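Local atomic coordinates of pyridoxal kinase (Entamoeba histolytica, PDB entry 4S1H), a protein that probably phosphorylates pyridoxal to pyridoxal 5'-phosphate at the expense of ATP, as a pyridoxal kinase of the ribokinase clan. Residues E235-I248 / Y266-Y278. Sequence-based numbering, arbitrary orientation.
With ADP (adenosine-5'-diphosphate), chain C.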
loop_
_atom_site.group_PDB
_atom_site.type_symbol
_atom_site.label_atom_id
_atom_site.label_comp_id
_atom_site.label_asym_id
_atom_site.label_seq_id
_atom_site.Cartn_x
_atom_site.Cartn_y
_atom_site.Cartn_z
ATOM N N GLU A 235 -10.033 -24.186 -8.610
ATOM C CA GLU A 235 -9.126 -24.751 -9.623
ATOM C C GLU A 235 -8.684 -23.708 -10.633
ATOM O O GLU A 235 -7.501 -23.612 -10.958
ATOM C CB GLU A 235 -9.771 -25.901 -10.409
ATOM C CG GLU A 235 -9.795 -27.213 -9.697
ATOM C CD GLU A 235 -10.316 -28.325 -10.597
ATOM O OE1 GLU A 235 -10.277 -28.147 -11.843
ATOM O OE2 GLU A 235 -10.791 -29.338 -10.051
ATOM N N HIS A 236 -9.656 -22.954 -11.133
ATOM C CA HIS A 236 -9.401 -21.940 -12.152
ATOM C C HIS A 236 -8.683 -20.736 -11.537
ATOM O O HIS A 236 -7.789 -20.174 -12.193
ATOM C CB HIS A 236 -10.717 -21.575 -12.857
ATOM C CG HIS A 236 -11.354 -22.740 -13.568
ATOM N ND1 HIS A 236 -10.948 -23.160 -14.815
ATOM C CD2 HIS A 236 -12.310 -23.612 -13.172
ATOM C CE1 HIS A 236 -11.653 -24.221 -15.173
ATOM N NE2 HIS A 236 -12.475 -24.525 -14.186
ATOM N N ALA A 237 -9.029 -20.357 -10.292
ATOM C CA ALA A 237 -8.350 -19.262 -9.582
ATOM C C ALA A 237 -6.873 -19.597 -9.392
ATOM O O ALA A 237 -6.000 -18.787 -9.651
ATOM C CB ALA A 237 -9.016 -18.960 -8.237
ATOM N N VAL A 238 -6.599 -20.838 -8.996
ATOM C CA VAL A 238 -5.206 -21.253 -8.808
ATOM C C VAL A 238 -4.426 -21.219 -10.137
ATOM O O VAL A 238 -3.297 -20.696 -10.215
ATOM C CB VAL A 238 -5.108 -22.670 -8.219
ATOM C CG1 VAL A 238 -3.669 -23.191 -8.230
ATOM C CG2 VAL A 238 -5.650 -22.702 -6.797
ATOM N N ASN A 239 -5.041 -21.752 -11.194
ATOM C CA ASN A 239 -4.388 -21.813 -12.512
ATOM C C ASN A 239 -4.105 -20.411 -13.039
ATOM O O ASN A 239 -3.021 -20.125 -13.514
ATOM C CB ASN A 239 -5.257 -22.615 -13.480
ATOM C CG ASN A 239 -4.472 -23.178 -14.657
ATOM O OD1 ASN A 239 -3.469 -22.604 -15.111
ATOM N ND2 ASN A 239 -4.966 -24.260 -15.202
ATOM N N ARG A 240 -5.080 -19.509 -12.906
ATOM C CA ARG A 240 -4.865 -18.118 -13.334
ATOM C C ARG A 240 -3.750 -17.459 -12.542
ATOM O O ARG A 240 -2.907 -16.767 -13.095
ATOM C CB ARG A 240 -6.128 -17.289 -13.160
ATOM C CG ARG A 240 -7.225 -17.644 -14.127
ATOM C CD ARG A 240 -8.428 -16.716 -13.961
ATOM N NE ARG A 240 -9.533 -17.137 -14.799
ATOM C CZ ARG A 240 -10.685 -16.464 -14.959
ATOM N NH1 ARG A 240 -10.893 -15.324 -14.332
ATOM N NH2 ARG A 240 -11.620 -16.946 -15.771
ATOM N N ALA A 241 -3.737 -17.701 -11.234
ATOM C CA ALA A 241 -2.756 -17.102 -10.357
ATOM C C ALA A 241 -1.346 -17.603 -10.686
ATOM O O ALA A 241 -0.433 -16.789 -10.838
ATOM C CB ALA A 241 -3.106 -17.325 -8.894
ATOM N N ILE A 242 -1.191 -18.916 -10.890
ATOM C CA ILE A 242 0.114 -19.481 -11.201
ATOM C C ILE A 242 0.573 -19.036 -12.580
ATOM O O ILE A 242 1.752 -18.750 -12.779
ATOM C CB ILE A 242 0.068 -21.031 -11.113
ATOM C CG1 ILE A 242 -0.222 -21.421 -9.656
ATOM C CG2 ILE A 242 1.302 -21.703 -11.729
ATOM C CD1 ILE A 242 0.931 -21.434 -8.695
ATOM N N SER A 243 -0.368 -18.917 -13.507
ATOM C CA SER A 243 -0.085 -18.444 -14.856
ATOM C C SER A 243 0.382 -17.023 -14.869
ATOM O O SER A 243 1.394 -16.709 -15.507
ATOM C CB SER A 243 -1.279 -18.669 -15.793
ATOM O OG SER A 243 -1.576 -20.062 -15.877
ATOM N N THR A 244 -0.346 -16.152 -14.168
ATOM C CA THR A 244 0.029 -14.746 -14.068
ATOM C C THR A 244 1.392 -14.600 -13.397
ATOM O O THR A 244 2.237 -13.834 -13.855
ATOM C CB THR A 244 -1.065 -13.968 -13.344
ATOM O OG1 THR A 244 -2.257 -14.029 -14.139
ATOM C CG2 THR A 244 -0.668 -12.509 -13.125
ATOM N N LEU A 245 1.640 -15.409 -12.371
ATOM C CA LEU A 245 2.949 -15.374 -11.705
ATOM C C LEU A 245 4.101 -15.773 -12.628
ATOM O O LEU A 245 5.181 -15.163 -12.581
ATOM C CB LEU A 245 2.919 -16.259 -10.460
ATOM C CG LEU A 245 3.927 -16.065 -9.325
ATOM C CD1 LEU A 245 4.356 -14.635 -9.053
ATOM C CD2 LEU A 245 3.322 -16.666 -8.063
ATOM N N GLN A 246 3.914 -16.788 -13.484
ATOM C CA GLN A 246 4.956 -17.143 -14.458
ATOM C C GLN A 246 5.259 -15.980 -15.366
ATOM O O GLN A 246 6.414 -15.666 -15.635
ATOM C CB GLN A 246 4.576 -18.368 -15.309
ATOM C CG GLN A 246 4.738 -19.693 -14.613
ATOM C CD GLN A 246 6.171 -19.952 -14.135
ATOM O OE1 GLN A 246 6.522 -19.740 -12.986
ATOM N NE2 GLN A 246 7.016 -20.393 -15.058
ATOM N N THR A 247 4.216 -15.261 -15.789
ATOM C CA THR A 247 4.411 -14.084 -16.611
ATOM C C THR A 247 5.240 -13.023 -15.884
ATOM O O THR A 247 6.157 -12.455 -16.481
ATOM C CB THR A 247 3.063 -13.493 -17.052
ATOM O OG1 THR A 247 2.380 -14.470 -17.843
ATOM C CG2 THR A 247 3.262 -12.203 -17.865
ATOM N N ILE A 248 4.941 -12.777 -14.612
ATOM C CA ILE A 248 5.686 -11.799 -13.827
ATOM C C ILE A 248 7.148 -12.204 -13.707
ATOM O O ILE A 248 8.041 -11.389 -13.932
ATOM C CB ILE A 248 5.087 -11.584 -12.428
ATOM C CG1 ILE A 248 3.685 -10.971 -12.530
ATOM C CG2 ILE A 248 5.988 -10.690 -11.566
ATOM C CD1 ILE A 248 2.895 -11.071 -11.253
ATOM N N TYR A 266 -1.398 -7.004 -16.427
ATOM C CA TYR A 266 -1.561 -8.448 -16.630
ATOM C C TYR A 266 -2.062 -9.152 -15.374
ATOM O O TYR A 266 -2.263 -10.363 -15.412
ATOM C CB TYR A 266 -0.238 -9.092 -17.102
ATOM C CG TYR A 266 0.337 -8.404 -18.316
ATOM C CD1 TYR A 266 -0.194 -8.618 -19.584
ATOM C CD2 TYR A 266 1.360 -7.474 -18.190
ATOM C CE1 TYR A 266 0.313 -7.960 -20.681
ATOM C CE2 TYR A 266 1.873 -6.804 -19.276
ATOM C CZ TYR A 266 1.343 -7.034 -20.524
ATOM O OH TYR A 266 1.830 -6.382 -21.620
ATOM N N LEU A 267 -2.312 -8.416 -14.282
ATOM C CA LEU A 267 -2.672 -9.056 -13.027
ATOM C C LEU A 267 -4.062 -9.704 -13.078
ATOM O O LEU A 267 -4.259 -10.753 -12.450
ATOM C CB LEU A 267 -2.579 -8.083 -11.849
ATOM C CG LEU A 267 -1.178 -7.683 -11.401
ATOM C CD1 LEU A 267 -1.270 -6.659 -10.309
ATOM C CD2 LEU A 267 -0.369 -8.879 -10.878
ATOM N N LYS A 268 -4.958 -9.120 -13.867
ATOM C CA LYS A 268 -6.309 -9.626 -14.103
ATOM C C LYS A 268 -6.388 -10.541 -15.309
ATOM O O LYS A 268 -7.477 -10.837 -15.808
ATOM C CB LYS A 268 -7.308 -8.468 -14.283
ATOM C CG LYS A 268 -7.588 -7.677 -13.016
ATOM C CD LYS A 268 -8.656 -6.600 -13.217
ATOM C CE LYS A 268 -9.993 -7.129 -13.714
ATOM N NZ LYS A 268 -10.542 -8.394 -13.121
ATOM N N GLY A 269 -5.236 -11.040 -15.774
ATOM C CA GLY A 269 -5.181 -12.033 -16.839
ATOM C C GLY A 269 -5.983 -13.258 -16.523
ATOM O O GLY A 269 -6.006 -13.719 -15.383
ATOM N N THR A 270 -6.638 -13.777 -17.543
ATOM C CA THR A 270 -7.493 -14.950 -17.406
ATOM C C THR A 270 -6.895 -16.161 -18.066
ATOM O O THR A 270 -7.517 -17.222 -18.021
ATOM C CB THR A 270 -8.889 -14.704 -18.019
ATOM O OG1 THR A 270 -8.744 -14.344 -19.394
ATOM C CG2 THR A 270 -9.608 -13.633 -17.262
ATOM N N GLU A 271 -5.683 -16.055 -18.629
ATOM C CA GLU A 271 -5.019 -17.250 -19.213
ATOM C C GLU A 271 -4.761 -18.296 -18.136
ATOM O O GLU A 271 -4.327 -17.977 -17.030
ATOM C CB GLU A 271 -3.709 -16.879 -19.902
ATOM C CG GLU A 271 -3.270 -17.919 -20.932
ATOM C CD GLU A 271 -1.904 -17.685 -21.539
ATOM O OE1 GLU A 271 -1.071 -16.940 -20.975
ATOM O OE2 GLU A 271 -1.653 -18.311 -22.582
ATOM N N GLU A 272 -5.100 -19.540 -18.471
ATOM C CA GLU A 272 -4.868 -20.677 -17.606
ATOM C C GLU A 272 -3.945 -21.597 -18.388
ATOM O O GLU A 272 -4.401 -22.507 -19.083
ATOM C CB GLU A 272 -6.204 -21.326 -17.240
ATOM C CG GLU A 272 -7.084 -20.359 -16.458
ATOM C CD GLU A 272 -8.419 -20.910 -16.039
ATOM O OE1 GLU A 272 -8.568 -22.152 -15.991
ATOM O OE2 GLU A 272 -9.305 -20.077 -15.715
ATOM N N SER A 273 -2.650 -21.366 -18.234
ATOM C CA SER A 273 -1.600 -21.963 -19.056
ATOM C C SER A 273 -1.143 -23.336 -18.606
ATOM O O SER A 273 -0.378 -23.983 -19.332
ATOM C CB SER A 273 -0.346 -21.089 -19.042
ATOM O OG SER A 273 -0.676 -19.751 -19.062
ATOM N N PHE A 274 -1.543 -23.767 -17.408
ATOM C CA PHE A 274 -1.067 -25.054 -16.866
ATOM C C PHE A 274 -2.175 -26.052 -16.870
ATOM O O PHE A 274 -3.342 -25.735 -17.002
ATOM C CB PHE A 274 -0.545 -24.865 -15.446
ATOM C CG PHE A 274 0.687 -24.036 -15.385
ATOM C CD1 PHE A 274 0.637 -22.656 -15.271
ATOM C CD2 PHE A 274 1.931 -24.662 -15.486
ATOM C CE1 PHE A 274 1.808 -21.926 -15.247
ATOM C CE2 PHE A 274 3.091 -23.930 -15.449
ATOM C CZ PHE A 274 3.032 -22.569 -15.325
ATOM N N THR A 275 -1.781 -27.310 -16.755
ATOM C CA THR A 275 -2.713 -28.399 -16.706
ATOM C C THR A 275 -3.027 -28.710 -15.253
ATOM O O THR A 275 -2.108 -28.875 -14.441
ATOM C CB THR A 275 -2.097 -29.635 -17.406
ATOM O OG1 THR A 275 -1.798 -29.302 -18.769
ATOM C CG2 THR A 275 -3.044 -30.811 -17.381
ATOM N N ILE A 276 -4.318 -28.805 -14.947
ATOM C CA ILE A 276 -4.810 -29.329 -13.668
ATOM C C ILE A 276 -4.771 -30.843 -13.756
ATOM O O ILE A 276 -5.491 -31.459 -14.562
ATOM C CB ILE A 276 -6.281 -28.905 -13.407
ATOM C CG1 ILE A 276 -6.349 -27.386 -13.297
ATOM C CG2 ILE A 276 -6.850 -29.566 -12.150
ATOM C CD1 ILE A 276 -5.464 -26.819 -12.219
ATOM N N THR A 277 -3.910 -31.454 -12.941
ATOM C CA THR A 277 -3.785 -32.928 -12.949
ATOM C C THR A 277 -4.390 -33.530 -11.701
ATOM O O THR A 277 -3.830 -33.397 -10.610
ATOM C CB THR A 277 -2.316 -33.286 -13.060
ATOM O OG1 THR A 277 -1.800 -32.683 -14.265
ATOM C CG2 THR A 277 -2.098 -34.842 -13.075
ATOM N N TYR A 278 -5.490 -34.269 -11.875
ATOM C CA TYR A 278 -6.117 -34.964 -10.745
ATOM C C TYR A 278 -5.325 -36.167 -10.348
ATOM O O TYR A 278 -4.956 -37.001 -11.192
ATOM C CB TYR A 278 -7.553 -35.351 -11.039
ATOM C CG TYR A 278 -8.383 -34.148 -11.384
ATOM C CD1 TYR A 278 -8.530 -33.115 -10.469
ATOM C CD2 TYR A 278 -8.975 -34.021 -12.634
ATOM C CE1 TYR A 278 -9.275 -31.988 -10.775
ATOM C CE2 TYR A 278 -9.715 -32.884 -12.955
ATOM C CZ TYR A 278 -9.842 -31.871 -12.024
ATOM O OH TYR A 278 -10.582 -30.777 -12.365
HETATM P PB ADP C . 7.018 -18.636 -1.091
HETATM O O1B ADP C . 8.218 -19.544 -0.945
HETATM O O2B ADP C . 7.390 -17.180 -1.318
HETATM O O3B ADP C . 5.996 -18.905 -0.029
HETATM P PA ADP C . 6.676 -20.273 -3.460
HETATM O O1A ADP C . 5.878 -21.491 -3.080
HETATM O O2A ADP C . 8.163 -20.369 -3.546
HETATM O O3A ADP C . 6.295 -19.054 -2.461
HETATM O "O5'" ADP C . 6.146 -19.697 -4.835
HETATM C "C5'" ADP C . 4.794 -19.379 -5.095
HETATM C "C4'" ADP C . 4.560 -19.635 -6.556
HETATM O "O4'" ADP C . 5.457 -18.834 -7.325
HETATM C "C3'" ADP C . 4.869 -21.081 -6.929
HETATM O "O3'" ADP C . 3.707 -21.909 -6.804
HETATM C "C2'" ADP C . 5.363 -20.945 -8.336
HETATM O "O2'" ADP C . 4.259 -20.903 -9.229
HETATM C "C1'" ADP C . 6.048 -19.591 -8.371
HETATM N N9 ADP C . 7.521 -19.626 -8.208
HETATM C C8 ADP C . 8.267 -19.328 -7.137
HETATM N N7 ADP C . 9.592 -19.455 -7.398
HETATM C C5 ADP C . 9.695 -19.837 -8.679
HETATM C C6 ADP C . 10.802 -20.139 -9.617
HETATM N N6 ADP C . 12.079 -20.060 -9.188
HETATM N N1 ADP C . 10.470 -20.506 -10.872
HETATM C C2 ADP C . 9.176 -20.590 -11.292
HETATM N N3 ADP C . 8.125 -20.319 -10.491
HETATM C C4 ADP C . 8.330 -19.945 -9.206
HETATM O O HOH W 1 -7.815 -24.673 -14.683
HETATM O O HOH W 2 -4.651 -13.449 -12.980
HETATM O O HOH W 3 -1.770 -12.677 -16.650
HETATM O O HOH W 4 -0.498 -15.602 -18.078
#
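With CG trans to its backbone N (chi1 -158°), Asn239 swings its amide from helix 234-250 against the chain at Phe274, while Glu272, extended beyond CG (chi2 -179°), lays its carboxylate between His236 and Arg240. The Asn239 amide grips one residue twice: OD1 accepts from Phe274 N in the carbonyl plane, and ND2 gives a 2.8 Å bond to Phe274 O, reached from above that carbonyl's plane. His236 ND1 meets the syn lone pair of Glu272 OE1 at 2.8 Å. Arg240 NE hydrogen-bonds the anti lone pair of Glu272 OE2 (3.1 Å) within a salt bridge; Thr270 CG2 lies over one guanidinium face. One turn on, Ser243 OG accepts from Ser273 N (2.9 Å) and donates to Asn239 O. The Phe274 ring turns its edge to Gln246 CG, 3.4 Å from CZ, and also meets Ile242; both residues border ADP. Water 2 joins Thr244 OG1 to the carbonyls of Leu267 and Gly269. The irregular chain covers the helix flank before pairing with strand 202-207 at Thr277. Asn239 and Ser243 thus bond non-strand backbone, and Glu272, held by His236, Arg240 and water 1, would tend to favour a protonated His236, though Arg240 shares the charge.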